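Local coordinates for protein Bd0816 (Bdellovibrio bacteriovorus HD100, PDB 5CER) that probably removes the terminal D-alanine from peptidoglycan peptides as a serine-type D-Ala-D-Ala carboxypeptidase, at residues Q26-L31 against E267-T272; V37-W42 against I247-G252; D293-A298 against S316-T321; V324-T329 against L346-M351. The protein carries 2 engineered substitutions. All coordinates share one frame; numbering follows the deposited sequence.

Overall arrangement
Contacts 1 and 2, with centres about 12 Å apart, meet in a three-stranded antiparallel sheet (29-30, 267-268, 247-248). Contact 2 is nested inside the loop that contact 1 closes and brings helix 35-47 against this sheet. Contacts 3 and 4 follow in series, their centres about 20 Å apart, in the six-stranded antiparallel sheet, where strands 317-324 and 327-336 are neighbours. A hydrogen bond from Thr329 OG1 to Leu31 O joins contacts 1 and 4, whose centres lie about 13 Å apart, while Val37 packs on Lys320 between contacts 2 and 3. These touching contacts tie helix 35-47 and the small sheet to the six-stranded sheet.

Contact 1: Q26-L31 against E267-T272; sequences QKKFPL and EATCET
Phe29 and Ala268 exchange two backbone hydrogen bonds, Phe29 N to Ala268 O at 3.1 Å and Ala268 N to Phe29 O at 3.2 Å, as an antiparallel pair. The first is nearly straight at its hydrogen (172°), although the donor sits well above the plane of the Ala268 carbonyl. Next along the strands, Pro30 and Glu267 form the non-hydrogen-bonded pair. Leu31 then folds over the Ala268 backbone, its CD1 meeting Ala268 CB at 3.8 Å. Lys28 crosses Glu267 at about a right angle; its chain bends at chi3 (-76°), and NZ bonds to Gln244 O, with Glu267 OE1 4.1 Å away, beyond salt-bridge range. Toward the helix beginning at Cys270, Thr269 takes the N-cap position, and its CG2 presses on Gln26 O at 3.3 Å. Gln26 and Glu271 run side by side with amide and carboxylate planes nearly parallel. A water accepts from Cys270 N (2.8 Å) and donates to Lys27 O, linking the loop before strand 29-30 to the first turn of the helix. Strand 247-248 extends the sheet beyond Glu267. Backbone bonding and apolar cover therefore carry this junction, while the Lys28-Glu267 charges probably add only a longer-range attraction.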
loop_
_atom_site.group_PDB
_atom_site.type_symbol
_atom_site.label_atom_id
_atom_site.label_comp_id
_atom_site.label_asym_id
_atom_site.label_seq_id
_atom_site.Cartn_x
_atom_site.Cartn_y
_atom_site.Cartn_z
ATOM N N GLN A 26 5.620 26.038 1.474
ATOM C CA GLN A 26 4.268 26.601 1.507
ATOM C C GLN A 26 3.582 26.528 0.153
ATOM O O GLN A 26 2.565 27.170 -0.034
ATOM C CB GLN A 26 4.311 28.050 1.971
ATOM C CG GLN A 26 4.857 28.237 3.362
ATOM C CD GLN A 26 4.884 29.694 3.775
ATOM O OE1 GLN A 26 4.757 30.583 2.953
ATOM N NE2 GLN A 26 5.106 29.941 5.046
ATOM N N LYS A 27 4.110 25.719 -0.774
ATOM C CA LYS A 27 3.446 25.544 -2.054
ATOM C C LYS A 27 2.723 24.226 -2.083
ATOM O O LYS A 27 3.282 23.176 -1.740
ATOM C CB LYS A 27 4.456 25.621 -3.202
ATOM C CG LYS A 27 3.761 25.499 -4.556
ATOM C CD LYS A 27 4.660 25.725 -5.763
ATOM C CE LYS A 27 3.891 25.347 -7.024
ATOM N NZ LYS A 27 4.751 25.517 -8.219
ATOM N N LYS A 28 1.480 24.271 -2.525
ATOM C CA LYS A 28 0.684 23.059 -2.716
ATOM C C LYS A 28 1.203 22.209 -3.845
ATOM O O LYS A 28 1.484 22.686 -4.923
ATOM C CB LYS A 28 -0.764 23.393 -2.999
ATOM C CG LYS A 28 -1.455 24.052 -1.834
ATOM C CD LYS A 28 -2.913 24.252 -2.138
ATOM C CE LYS A 28 -3.123 25.400 -3.085
ATOM N NZ LYS A 28 -4.528 25.384 -3.554
ATOM N N PHE A 29 1.344 20.917 -3.561
ATOM C CA PHE A 29 1.717 19.920 -4.557
ATOM C C PHE A 29 0.800 18.710 -4.448
ATOM O O PHE A 29 0.298 18.416 -3.363
ATOM C CB PHE A 29 3.196 19.471 -4.384
ATOM C CG PHE A 29 4.204 20.538 -4.661
ATOM C CD1 PHE A 29 4.439 20.978 -5.971
ATOM C CD2 PHE A 29 4.968 21.095 -3.629
ATOM C CE1 PHE A 29 5.395 21.972 -6.218
ATOM C CE2 PHE A 29 5.927 22.079 -3.877
ATOM C CZ PHE A 29 6.132 22.522 -5.166
ATOM N N PRO A 30 0.658 17.961 -5.529
ATOM C CA PRO A 30 -0.046 16.680 -5.408
ATOM C C PRO A 30 0.549 15.724 -4.371
ATOM O O PRO A 30 1.752 15.507 -4.355
ATOM C CB PRO A 30 0.086 16.059 -6.808
ATOM C CG PRO A 30 0.423 17.194 -7.701
ATOM C CD PRO A 30 1.228 18.152 -6.877
ATOM N N LEU A 31 -0.317 15.165 -3.535
ATOM C CA LEU A 31 0.072 14.305 -2.422
ATOM C C LEU A 31 0.106 12.820 -2.785
ATOM O O LEU A 31 0.864 12.072 -2.149
ATOM C CB LEU A 31 -0.883 14.465 -1.223
ATOM C CG LEU A 31 -1.009 15.855 -0.609
ATOM C CD1 LEU A 31 -1.981 15.842 0.565
ATOM C CD2 LEU A 31 0.342 16.370 -0.161
ATOM N N GLU A 267 -4.093 18.083 -3.035
ATOM C CA GLU A 267 -2.849 18.875 -2.902
ATOM C C GLU A 267 -2.728 19.469 -1.513
ATOM O O GLU A 267 -3.730 19.883 -0.910
ATOM C CB GLU A 267 -2.883 20.060 -3.818
ATOM C CG GLU A 267 -2.774 19.753 -5.288
ATOM C CD GLU A 267 -2.733 21.023 -6.130
ATOM O OE1 GLU A 267 -3.259 22.098 -5.708
ATOM O OE2 GLU A 267 -2.156 20.926 -7.225
ATOM N N ALA A 268 -1.518 19.492 -0.997
ATOM C CA ALA A 268 -1.256 20.285 0.181
ATOM C C ALA A 268 0.203 20.731 0.180
ATOM O O ALA A 268 1.008 20.222 -0.592
ATOM C CB ALA A 268 -1.597 19.516 1.453
ATOM N N THR A 269 0.526 21.664 1.058
ATOM C CA THR A 269 1.911 22.091 1.248
ATOM C C THR A 269 2.658 21.125 2.140
ATOM O O THR A 269 2.062 20.362 2.907
ATOM C CB THR A 269 2.002 23.427 1.957
ATOM O OG1 THR A 269 1.616 23.264 3.327
ATOM C CG2 THR A 269 1.122 24.453 1.255
ATOM N N CYS A 270 3.962 21.130 1.989
ATOM C CA CYS A 270 4.801 20.198 2.691
ATOM C C CYS A 270 4.712 20.454 4.197
ATOM O O CYS A 270 4.778 19.532 4.997
ATOM C CB CYS A 270 6.239 20.307 2.159
ATOM S SG CYS A 270 7.251 18.845 2.430
ATOM N N GLU A 271 4.611 21.727 4.562
ATOM C CA GLU A 271 4.345 22.159 5.934
ATOM C C GLU A 271 3.109 21.471 6.507
ATOM O O GLU A 271 3.092 21.037 7.654
ATOM C CB GLU A 271 4.167 23.696 5.976
ATOM C CG GLU A 271 3.583 24.241 7.267
ATOM C CD GLU A 271 3.649 25.735 7.375
ATOM O OE1 GLU A 271 3.521 26.401 6.324
ATOM O OE2 GLU A 271 3.920 26.273 8.497
ATOM N N THR A 272 2.058 21.438 5.710
ATOM C CA THR A 272 0.787 20.850 6.140
ATOM C C THR A 272 0.946 19.347 6.503
ATOM O O THR A 272 0.322 18.863 7.452
ATOM C CB THR A 272 -0.311 21.018 5.052
ATOM O OG1 THR A 272 -0.505 22.397 4.752
ATOM C CG2 THR A 272 -1.632 20.428 5.523
HETATM O O HOH W 1 5.412 22.201 -0.169
HETATM O O HOH W 2 0.881 22.113 -7.407
#

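Contact 2: V37-W42 against I247-G252; sequences VITTLW and IVFHNG
The Phe249 ring receives Thr39 OG1 at its edge, in the ring plane and 4.0 Å from CE2, while a stack with the ring of Phe232, from helix 228-239, uses a ring face. This is the packing of a helix against a short strand and the loop that follows it, within the penicillin-recognising fold shared by the beta-lactamase clan: helix 35-47, whose N-terminal end carries the SxxK motif in relatives, lies against the segment that runs on from strand 247-248. Phe232 also meets Trp42 edge to face, and the indole is stacked on Phe235, so an aromatic group from helix 228-239 covers the junction.

Ile38 supplies the apolar part of the contact. Its CG1 branch is anti to the carbonyl carbon (chi1 -60°) and continues extended, which carries CD1 outward from the helix. There the methyl meets Ile247 CD1 tip to tip at 3.7 Å and stands equally near Phe249 CZ, 3.7 Å away. The CB of Ile38 also comes to 4.0 Å from Phe249 CZ, so the ring tip rests against the root of the branched side chain as well as its end. Met273 and Thr276 of helix 270-286 touch Ile38 too, which makes it a meeting point of three helices and the strand.

All five residues that touch are buried, and the Thr39 hydroxyl is satisfied across the contact. Thr39 OG1 donates to Gly252 O at 2.8 Å, lying in the carbonyl plane on a lone pair, with a C=O...OG1 angle of 114°.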
loop_
_atom_site.group_PDB
_atom_site.type_symbol
_atom_site.label_atom_id
_atom_site.label_comp_id
_atom_site.label_asym_id
_atom_site.label_seq_id
_atom_site.Cartn_x
_atom_site.Cartn_y
_atom_site.Cartn_z
ATOM N N VAL A 37 -2.610 9.729 5.199
ATOM C CA VAL A 37 -2.134 10.163 6.523
ATOM C C VAL A 37 -3.112 11.198 7.131
ATOM O O VAL A 37 -3.405 11.150 8.311
ATOM C CB VAL A 37 -0.703 10.741 6.487
ATOM C CG1 VAL A 37 -0.250 11.080 7.893
ATOM C CG2 VAL A 37 0.249 9.716 5.890
ATOM N N ILE A 38 -3.594 12.102 6.284
ATOM C CA ILE A 38 -4.511 13.134 6.709
ATOM C C ILE A 38 -5.886 12.543 6.954
ATOM O O ILE A 38 -6.539 12.861 7.948
ATOM C CB ILE A 38 -4.586 14.272 5.670
ATOM C CG1 ILE A 38 -3.195 14.908 5.482
ATOM C CG2 ILE A 38 -5.614 15.325 6.115
ATOM C CD1 ILE A 38 -3.120 15.958 4.393
ATOM N N THR A 39 -6.331 11.693 6.039
ATOM C CA THR A 39 -7.588 10.972 6.217
ATOM C C THR A 39 -7.596 10.181 7.526
ATOM O O THR A 39 -8.589 10.231 8.305
ATOM C CB THR A 39 -7.861 10.095 5.003
ATOM O OG1 THR A 39 -7.918 10.932 3.824
ATOM C CG2 THR A 39 -9.179 9.382 5.162
ATOM N N THR A 40 -6.460 9.549 7.811
ATOM C CA THR A 40 -6.225 8.847 9.055
ATOM C C THR A 40 -6.382 9.726 10.291
ATOM O O THR A 40 -7.031 9.328 11.285
ATOM C CB THR A 40 -4.823 8.156 9.037
ATOM O OG1 THR A 40 -4.823 7.103 8.064
ATOM C CG2 THR A 40 -4.461 7.558 10.369
ATOM N N LEU A 41 -5.778 10.910 10.268
ATOM C CA LEU A 41 -5.924 11.838 11.412
ATOM C C LEU A 41 -7.388 12.233 11.613
ATOM O O LEU A 41 -7.877 12.297 12.736
ATOM C CB LEU A 41 -5.074 13.093 11.221
ATOM C CG LEU A 41 -5.268 14.260 12.211
ATOM C CD1 LEU A 41 -4.983 13.852 13.640
ATOM C CD2 LEU A 41 -4.365 15.407 11.787
ATOM N N TRP A 42 -8.044 12.570 10.518
ATOM C CA TRP A 42 -9.413 13.052 10.563
ATOM C C TRP A 42 -10.321 11.944 11.169
ATOM O O TRP A 42 -11.109 12.203 12.068
ATOM C CB TRP A 42 -9.895 13.460 9.157
ATOM C CG TRP A 42 -11.268 14.057 9.107
ATOM C CD1 TRP A 42 -11.933 14.660 10.103
ATOM C CD2 TRP A 42 -12.134 14.113 7.958
ATOM N NE1 TRP A 42 -13.155 15.089 9.681
ATOM C CE2 TRP A 42 -13.308 14.767 8.360
ATOM C CE3 TRP A 42 -12.027 13.666 6.636
ATOM C CZ2 TRP A 42 -14.371 14.999 7.491
ATOM C CZ3 TRP A 42 -13.084 13.884 5.773
ATOM C CH2 TRP A 42 -14.237 14.568 6.206
ATOM N N ILE A 247 -4.297 23.520 1.384
ATOM C CA ILE A 247 -4.816 22.150 1.197
ATOM C C ILE A 247 -6.132 22.139 0.441
ATOM O O ILE A 247 -7.041 22.939 0.731
ATOM C CB ILE A 247 -4.897 21.423 2.557
ATOM C CG1 ILE A 247 -5.246 19.945 2.356
ATOM C CG2 ILE A 247 -5.879 22.097 3.528
ATOM C CD1 ILE A 247 -4.874 19.072 3.532
ATOM N N VAL A 248 -6.203 21.296 -0.574
ATOM C CA VAL A 248 -7.463 21.029 -1.308
ATOM C C VAL A 248 -7.617 19.531 -1.465
ATOM O O VAL A 248 -6.723 18.879 -1.991
ATOM C CB VAL A 248 -7.500 21.671 -2.708
ATOM C CG1 VAL A 248 -8.850 21.452 -3.400
ATOM C CG2 VAL A 248 -7.210 23.195 -2.630
ATOM N N PHE A 249 -8.727 19.006 -0.958
ATOM C CA PHE A 249 -9.048 17.605 -1.078
ATOM C C PHE A 249 -10.295 17.404 -1.934
ATOM O O PHE A 249 -11.245 18.203 -1.893
ATOM C CB PHE A 249 -9.249 16.937 0.318
ATOM C CG PHE A 249 -8.032 16.251 0.872
ATOM C CD1 PHE A 249 -6.760 16.785 0.722
ATOM C CD2 PHE A 249 -8.164 15.092 1.624
ATOM C CE1 PHE A 249 -5.656 16.156 1.252
ATOM C CE2 PHE A 249 -7.029 14.452 2.151
ATOM C CZ PHE A 249 -5.785 14.993 1.960
ATOM N N HIS A 250 -10.287 16.290 -2.662
ATOM C CA HIS A 250 -11.436 15.758 -3.400
ATOM C C HIS A 250 -11.831 14.380 -2.932
ATOM O O HIS A 250 -12.945 13.957 -3.176
ATOM C CB HIS A 250 -11.069 15.674 -4.862
ATOM C CG HIS A 250 -10.549 16.951 -5.435
ATOM N ND1 HIS A 250 -9.210 17.302 -5.414
ATOM C CD2 HIS A 250 -11.181 17.935 -6.093
ATOM C CE1 HIS A 250 -9.046 18.454 -6.023
ATOM N NE2 HIS A 250 -10.227 18.857 -6.446
ATOM N N ASN A 251 -10.932 13.633 -2.289
ATOM C CA ASN A 251 -11.231 12.266 -1.838
ATOM C C ASN A 251 -10.287 11.860 -0.695
ATOM O O ASN A 251 -9.442 12.660 -0.293
ATOM C CB ASN A 251 -11.083 11.315 -2.989
ATOM C CG ASN A 251 -9.677 11.328 -3.585
ATOM O OD1 ASN A 251 -8.664 11.500 -2.876
ATOM N ND2 ASN A 251 -9.600 11.087 -4.852
ATOM N N GLY A 252 -10.500 10.682 -0.110
ATOM C CA GLY A 252 -9.700 10.239 1.035
ATOM C C GLY A 252 -8.380 9.568 0.656
ATOM O O GLY A 252 -7.471 9.493 1.474
#

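Contact 3: D293-A298 against S316-T321; sequences DVLSVA and SMIAKT
At one edge of the six-stranded antiparallel sheet, the short, weakly bonded strand 296-297 is laid along strand 317-324, with Val297 facing Ile318 as a non-hydrogen-bonded pair 4.5 Å apart between CA atoms. Two backbone bonds flank this pair: Ala319 N donates to Ser296 O, and Ala298 N donates to Met317 O at 2.8 Å. The latter is nearly straight, at 172° about the hydrogen, and its donor lies close to the line of the carbonyl bond. On the Ser296 side a water joins the strands, accepting from Ser296 N and donating to Ala319 O at 2.6 Å.

The inner strand, which the short outer strand borders, carries the Lys320-Thr321 pair that, with the following glycine, matches the KTG motif of penicillin-binding proteins and serine beta-lactamases and so probably belongs to the active site. Lys320 NZ turns away from strand 296-297, bonding to Thr321 O at 2.7 Å and to Ser214 OG.

Apolar contacts run alongside. Ile318 has CG2 anti to the backbone N, which places that methyl against Leu295 CB at 3.6 Å, while its CG1 meets Val297 CG2 at 4.3 Å. Met317 bends at chi3 (74°), bringing CE back to 4.1 Å from Ala298 CB. The Ser296 hydroxyl is bonded to Asn212 OD1, and the Leu295 carbonyl accepts from Lys208.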
loop_
_atom_site.group_PDB
_atom_site.type_symbol
_atom_site.label_atom_id
_atom_site.label_comp_id
_atom_site.label_asym_id
_atom_site.label_seq_id
_atom_site.Cartn_x
_atom_site.Cartn_y
_atom_site.Cartn_z
ATOM N N ASP A 293 1.171 2.157 15.029
ATOM C CA ASP A 293 -0.114 1.492 15.121
ATOM C C ASP A 293 -1.073 1.807 13.995
ATOM O O ASP A 293 -2.095 1.129 13.849
ATOM C CB ASP A 293 -0.783 1.804 16.474
ATOM C CG ASP A 293 -0.047 1.179 17.632
ATOM O OD1 ASP A 293 0.304 0.001 17.531
ATOM O OD2 ASP A 293 0.226 1.858 18.651
ATOM N N VAL A 294 -0.792 2.848 13.209
ATOM C CA VAL A 294 -1.593 3.174 12.018
ATOM C C VAL A 294 -0.804 3.272 10.707
ATOM O O VAL A 294 -1.393 3.191 9.650
ATOM C CB VAL A 294 -2.458 4.446 12.252
ATOM C CG1 VAL A 294 -3.376 4.265 13.431
ATOM C CG2 VAL A 294 -1.612 5.684 12.469
ATOM N N LEU A 295 0.507 3.530 10.767
ATOM C CA LEU A 295 1.317 3.613 9.561
ATOM C C LEU A 295 2.298 2.468 9.542
ATOM O O LEU A 295 2.711 1.947 10.590
ATOM C CB LEU A 295 2.057 4.953 9.522
ATOM C CG LEU A 295 1.235 6.233 9.513
ATOM C CD1 LEU A 295 2.131 7.434 9.326
ATOM C CD2 LEU A 295 0.182 6.236 8.436
ATOM N N SER A 296 2.731 2.134 8.356
ATOM C CA SER A 296 3.619 1.012 8.098
ATOM C C SER A 296 5.027 1.245 8.628
ATOM O O SER A 296 5.471 2.385 8.688
ATOM C CB SER A 296 3.690 0.736 6.590
ATOM O OG SER A 296 2.391 0.659 6.020
ATOM N N VAL A 297 5.715 0.149 8.951
ATOM C CA VAL A 297 7.079 0.186 9.416
ATOM C C VAL A 297 7.964 -0.456 8.379
ATOM O O VAL A 297 7.722 -1.599 7.997
ATOM C CB VAL A 297 7.243 -0.594 10.735
ATOM C CG1 VAL A 297 8.679 -0.553 11.208
ATOM C CG2 VAL A 297 6.322 0.010 11.798
ATOM N N ALA A 298 8.992 0.272 7.941
ATOM C CA ALA A 298 9.900 -0.197 6.906
ATOM C C ALA A 298 10.430 -1.574 7.228
ATOM O O ALA A 298 10.948 -1.809 8.307
ATOM C CB ALA A 298 11.047 0.764 6.701
ATOM N N SER A 316 13.665 1.217 10.908
ATOM C CA SER A 316 13.896 2.537 11.520
ATOM C C SER A 316 13.057 3.679 10.941
ATOM O O SER A 316 13.318 4.832 11.237
ATOM C CB SER A 316 15.360 2.896 11.338
ATOM O OG SER A 316 16.165 1.968 12.008
ATOM N N MET A 317 12.096 3.361 10.083
ATOM C CA MET A 317 11.265 4.363 9.482
ATOM C C MET A 317 9.832 3.889 9.580
ATOM O O MET A 317 9.525 2.709 9.262
ATOM C CB MET A 317 11.640 4.611 7.992
ATOM C CG MET A 317 10.789 5.658 7.282
ATOM S SD MET A 317 11.238 5.834 5.535
ATOM C CE MET A 317 10.549 4.337 4.836
ATOM N N ILE A 318 8.965 4.831 9.952
ATOM C CA ILE A 318 7.549 4.668 9.888
ATOM C C ILE A 318 7.093 5.571 8.760
ATOM O O ILE A 318 7.444 6.721 8.760
ATOM C CB ILE A 318 6.894 5.115 11.180
ATOM C CG1 ILE A 318 7.320 4.200 12.320
ATOM C CG2 ILE A 318 5.370 5.073 11.048
ATOM C CD1 ILE A 318 7.208 4.795 13.688
ATOM N N ALA A 319 6.319 5.065 7.792
ATOM C CA ALA A 319 5.983 5.889 6.634
ATOM C C ALA A 319 4.822 5.388 5.830
ATOM O O ALA A 319 4.410 4.195 5.881
ATOM C CB ALA A 319 7.195 6.012 5.734
ATOM N N LYS A 320 4.308 6.329 5.050
ATOM C CA LYS A 320 3.275 6.082 4.005
ATOM C C LYS A 320 3.832 6.537 2.651
ATOM O O LYS A 320 4.394 7.624 2.575
ATOM C CB LYS A 320 2.020 6.874 4.354
ATOM C CG LYS A 320 0.897 6.766 3.359
ATOM C CD LYS A 320 0.153 5.444 3.488
ATOM C CE LYS A 320 -0.690 5.136 2.265
ATOM N NZ LYS A 320 0.187 4.650 1.171
ATOM N N THR A 321 3.651 5.687 1.634
ATOM C CA THR A 321 4.050 5.992 0.277
ATOM C C THR A 321 2.928 6.592 -0.507
ATOM O O THR A 321 1.742 6.490 -0.146
ATOM C CB THR A 321 4.452 4.732 -0.472
ATOM O OG1 THR A 321 3.411 3.772 -0.380
ATOM C CG2 THR A 321 5.765 4.149 0.081
HETATM O O HOH W 3 1.928 3.364 6.000
#

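Contact 4: V324-T329 against L346-M351; sequences VNKAKT and LLHTDM
Asn325 O is gripped by two donors of the opposite segment: Thr349 OG1 at 2.8 Å and Met351 N at 3.3 Å, which reach it from opposite faces of its carbonyl plane. Thr349 can do so because OG1 lies between its own backbone N and carbonyl carbon (chi1 59°). A water donates to the same hydroxyl and, weakly, to Ala327 O.

Backbone bonds continue the pairing. Thr349 N donates to Lys326 O, standing far above that carbonyl's plane, and Lys328 and Leu347 form a hydrogen-bonded antiparallel pair, Lys328 N to Leu347 O at 3.0 Å and Leu347 N to Lys328 O at 2.9 Å.

Charge enters through Lys326. Its chain bends at chi2 (-56°) and crosses Asp350 obliquely, so NZ reaches Asp350 OD1 at 2.9 Å on the anti lone pair. Asp352 forms a second salt bridge with this ammonium, while Asp350 OD1 also takes a weak bond from His348 NE2, and OD2 accepts a hydrogen bond from Met1 N. The cluster probably favours the charged forms of lysine and aspartate.

Van der Waals contact is tight at one end, where the 3.3 Å between Thr329 CG2 and Leu346 CD2 is doubtful in detail. At the other, the Met351 side chain crosses that of Asn325 at about a right angle, Met351 CG lying 3.6 Å from Asn325 OD1. Helix 356-375 covers Lys328 and Thr349.

These bonds join the open ends of the antiparallel hairpin 327-336/339-348, beside the type I turn from Val324 to Ala327 that leads in from strand 317-324, within the central sheet of a penicillin-recognising domain.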
loop_
_atom_site.group_PDB
_atom_site.type_symbol
_atom_site.label_atom_id
_atom_site.label_comp_id
_atom_site.label_asym_id
_atom_site.label_seq_id
_atom_site.Cartn_x
_atom_site.Cartn_y
_atom_site.Cartn_z
ATOM N N VAL A 324 1.159 8.496 -8.005
ATOM C CA VAL A 324 0.214 8.832 -9.099
ATOM C C VAL A 324 1.085 9.159 -10.308
ATOM O O VAL A 324 2.296 9.167 -10.181
ATOM C CB VAL A 324 -0.784 9.977 -8.791
ATOM C CG1 VAL A 324 -1.716 9.571 -7.647
ATOM C CG2 VAL A 324 -0.060 11.233 -8.420
ATOM N N ASN A 325 0.450 9.371 -11.475
ATOM C CA ASN A 325 1.201 9.593 -12.699
ATOM C C ASN A 325 2.147 10.801 -12.610
ATOM O O ASN A 325 3.252 10.733 -13.142
ATOM C CB ASN A 325 0.274 9.732 -13.882
ATOM C CG ASN A 325 -0.312 8.408 -14.331
ATOM O OD1 ASN A 325 0.108 7.337 -13.907
ATOM N ND2 ASN A 325 -1.312 8.480 -15.187
ATOM N N LYS A 326 1.717 11.848 -11.888
ATOM C CA LYS A 326 2.493 13.072 -11.738
ATOM C C LYS A 326 3.314 13.198 -10.441
ATOM O O LYS A 326 3.979 14.229 -10.233
ATOM C CB LYS A 326 1.596 14.310 -11.891
ATOM C CG LYS A 326 0.927 14.413 -13.222
ATOM C CD LYS A 326 1.933 14.396 -14.349
ATOM C CE LYS A 326 1.297 14.716 -15.667
ATOM N NZ LYS A 326 2.258 14.559 -16.790
ATOM N N ALA A 327 3.267 12.197 -9.565
ATOM C CA ALA A 327 3.977 12.322 -8.290
ATOM C C ALA A 327 4.389 11.005 -7.648
ATOM O O ALA A 327 3.714 9.983 -7.785
ATOM C CB ALA A 327 3.135 13.166 -7.310
ATOM N N LYS A 328 5.493 11.095 -6.905
ATOM C CA LYS A 328 5.973 10.054 -6.048
ATOM C C LYS A 328 6.272 10.688 -4.720
ATOM O O LYS A 328 7.079 11.633 -4.644
ATOM C CB LYS A 328 7.221 9.438 -6.631
ATOM C CG LYS A 328 7.553 8.055 -6.039
ATOM C CD LYS A 328 6.659 7.008 -6.669
ATOM C CE LYS A 328 6.925 5.639 -6.116
ATOM N NZ LYS A 328 6.246 5.508 -4.800
ATOM N N THR A 329 5.645 10.184 -3.656
ATOM C CA THR A 329 5.682 10.882 -2.373
ATOM C C THR A 329 5.939 9.912 -1.200
ATOM O O THR A 329 5.694 8.704 -1.301
ATOM C CB THR A 329 4.368 11.644 -2.094
ATOM O OG1 THR A 329 3.314 10.716 -1.939
ATOM C CG2 THR A 329 3.997 12.639 -3.198
ATOM N N LEU A 346 8.202 15.121 -1.488
ATOM C CA LEU A 346 7.296 15.176 -2.599
ATOM C C LEU A 346 8.118 15.318 -3.893
ATOM O O LEU A 346 8.808 16.313 -4.074
ATOM C CB LEU A 346 6.325 16.369 -2.398
ATOM C CG LEU A 346 5.539 16.289 -1.018
ATOM C CD1 LEU A 346 4.756 17.507 -0.604
ATOM C CD2 LEU A 346 4.480 15.235 -1.228
ATOM N N LEU A 347 7.986 14.352 -4.792
ATOM C CA LEU A 347 8.619 14.394 -6.106
ATOM C C LEU A 347 7.586 14.459 -7.252
ATOM O O LEU A 347 6.465 13.936 -7.153
ATOM C CB LEU A 347 9.484 13.139 -6.344
ATOM C CG LEU A 347 10.712 12.627 -5.581
ATOM C CD1 LEU A 347 11.844 12.032 -6.401
ATOM C CD2 LEU A 347 11.167 13.840 -4.856
ATOM N N HIS A 348 7.967 15.131 -8.344
ATOM C CA HIS A 348 7.203 15.132 -9.584
ATOM C C HIS A 348 7.688 13.981 -10.429
ATOM O O HIS A 348 8.903 13.645 -10.398
ATOM C CB HIS A 348 7.395 16.467 -10.325
ATOM C CG HIS A 348 6.695 16.521 -11.658
ATOM N ND1 HIS A 348 5.427 17.039 -11.846
ATOM C CD2 HIS A 348 7.087 16.065 -12.871
ATOM C CE1 HIS A 348 5.084 16.912 -13.113
ATOM N NE2 HIS A 348 6.071 16.329 -13.759
ATOM N N THR A 349 6.759 13.379 -11.176
ATOM C CA THR A 349 7.060 12.391 -12.199
ATOM C C THR A 349 6.170 12.676 -13.407
ATOM O O THR A 349 5.215 13.435 -13.281
ATOM C CB THR A 349 6.806 10.924 -11.732
ATOM O OG1 THR A 349 5.434 10.715 -11.324
ATOM C CG2 THR A 349 7.763 10.545 -10.612
ATOM N N ASP A 350 6.457 12.034 -14.554
ATOM C CA ASP A 350 5.567 12.056 -15.762
ATOM C C ASP A 350 5.517 10.696 -16.455
ATOM O O ASP A 350 6.316 10.400 -17.350
ATOM C CB ASP A 350 6.044 13.096 -16.815
ATOM C CG ASP A 350 6.116 14.539 -16.270
ATOM O OD1 ASP A 350 5.030 15.181 -16.167
ATOM O OD2 ASP A 350 7.260 14.994 -16.019
ATOM N N MET A 351 4.590 9.857 -16.027
ATOM C CA MET A 351 4.445 8.531 -16.628
ATOM C C MET A 351 4.142 8.617 -18.081
ATOM O O MET A 351 4.536 7.753 -18.829
ATOM C CB MET A 351 3.342 7.762 -15.976
ATOM C CG MET A 351 3.605 7.478 -14.520
ATOM S SD MET A 351 5.136 6.600 -14.111
ATOM C CE MET A 351 4.804 6.739 -12.324
HETATM O O HOH W 4 5.316 8.313 -9.614
#